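Local coordinates for antifreeze protein type II (Clupea harengus, PDB 2PY2), which probably binds ice crystals and restrains their growth in a calcium-dependent way, using a C-type lectin fold, at residues G65-D68 with C69-S72. Sequence-based numbering, arbitrary orientation.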
loop_
_atom_site.group_PDB
_atom_site.type_symbol
_atom_site.label_atom_id
_atom_site.label_comp_id
_atom_site.label_asym_id
_atom_site.label_seq_id
_atom_site.Cartn_x
_atom_site.Cartn_y
_atom_site.Cartn_z
ATOM N N GLY A 65 -0.938 1.701 2.355
ATOM C CA GLY A 65 -1.211 2.466 3.563
ATOM C C GLY A 65 -0.995 1.938 4.959
ATOM O O GLY A 65 -1.718 2.346 5.870
ATOM N N GLY A 66 -0.007 1.072 5.148
ATOM C CA GLY A 66 0.220 0.526 6.475
ATOM C C GLY A 66 1.538 0.940 7.086
ATOM O O GLY A 66 2.522 1.129 6.377
ATOM N N THR A 67 1.553 1.115 8.406
ATOM C CA THR A 67 2.779 1.485 9.104
ATOM C C THR A 67 2.692 1.111 10.580
ATOM O O THR A 67 1.600 0.909 11.107
ATOM C CB THR A 67 3.075 3.021 9.040
ATOM O OG1 THR A 67 2.494 3.665 10.179
ATOM C CG2 THR A 67 2.500 3.658 7.774
ATOM N N ASP A 68 3.852 0.989 11.228
ATOM C CA ASP A 68 3.912 0.726 12.670
ATOM C C ASP A 68 4.872 1.804 13.190
ATOM O O ASP A 68 5.716 1.559 14.048
ATOM C CB ASP A 68 4.421 -0.711 12.975
ATOM C CG ASP A 68 5.916 -0.898 12.733
ATOM O OD1 ASP A 68 6.485 -0.261 11.822
ATOM O OD2 ASP A 68 6.531 -1.721 13.461
ATOM N N CYS A 69 4.705 3.014 12.650
ATOM C CA CYS A 69 5.558 4.150 12.985
ATOM C C CYS A 69 5.355 4.760 14.363
ATOM O O CYS A 69 6.213 5.513 14.835
ATOM C CB CYS A 69 5.416 5.255 11.935
ATOM S SG CYS A 69 5.932 4.805 10.242
ATOM N N GLN A 70 4.229 4.474 15.006
ATOM C CA GLN A 70 4.007 5.025 16.340
ATOM C C GLN A 70 4.666 4.133 17.386
ATOM O O GLN A 70 5.541 4.574 18.135
ATOM C CB GLN A 70 2.510 5.146 16.638
ATOM C CG GLN A 70 1.787 6.157 15.774
ATOM C CD GLN A 70 1.475 5.627 14.396
ATOM O OE1 GLN A 70 1.237 4.427 14.215
ATOM N NE2 GLN A 70 1.449 6.518 13.415
ATOM N N VAL A 71 4.233 2.880 17.444
ATOM C CA VAL A 71 4.800 1.925 18.387
ATOM C C VAL A 71 5.200 0.661 17.626
ATOM O O VAL A 71 4.380 0.050 16.943
ATOM C CB VAL A 71 3.790 1.560 19.496
ATOM C CG1 VAL A 71 4.414 0.539 20.433
ATOM C CG2 VAL A 71 3.395 2.821 20.280
ATOM N N SER A 72 6.463 0.272 17.746
ATOM C CA SER A 72 6.957 -0.910 17.044
ATOM C C SER A 72 6.043 -2.122 17.208
ATOM O O SER A 72 5.551 -2.400 18.304
ATOM C CB SER A 72 8.372 -1.252 17.521
ATOM O OG SER A 72 8.845 -2.425 16.875
#
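Thr67 and Cys69 meet through two first torsions: a chi1 of 92° on Thr67, well past staggered, which turns OG1 toward the carbonyl side and the chain ahead, with CG2 only roughly anti to the carbonyl carbon, and a chi1 of -62° on Cys69, which lays SG back beside its own backbone N. Thr67 CB and Cys69 SG thus come within 3.6 Å, the sulfur lying against the beta-branched carbon and its hydroxyl. The same OG1 receives the backbone N-H of Cys69, with Cys69 N to Thr67 OG1 at 3.4 Å; the bond is almost straight (170°) but long. A side-chain oxygen accepting from the amide two residues on is the pattern of an ST turn, though closed here by a weak bond; Thr67 belongs to strand 66-67, which pairs antiparallel with 76-77.

The Asp68 side chain sets off away from the following segment, although CB still brushes it, and its carboxylate runs alongside the returning chain, with Asp68 OD2 3.7 Å from Ser72 CA. The OD2 of this buried aspartate takes the N-H of Thr73, while Ser72 OG bonds to the carbonyl oxygen of Thr95.

The Cys69-Cys100 disulfide and the Asp68-Cys100 backbone bond tie the turn to the chain just after the calcium ligand Glu99. With the Asp68 side chain about 9 Å from the calcium ion, the turn lies outside the metal's own shell, in the long-loop region of a C-type lectin domain.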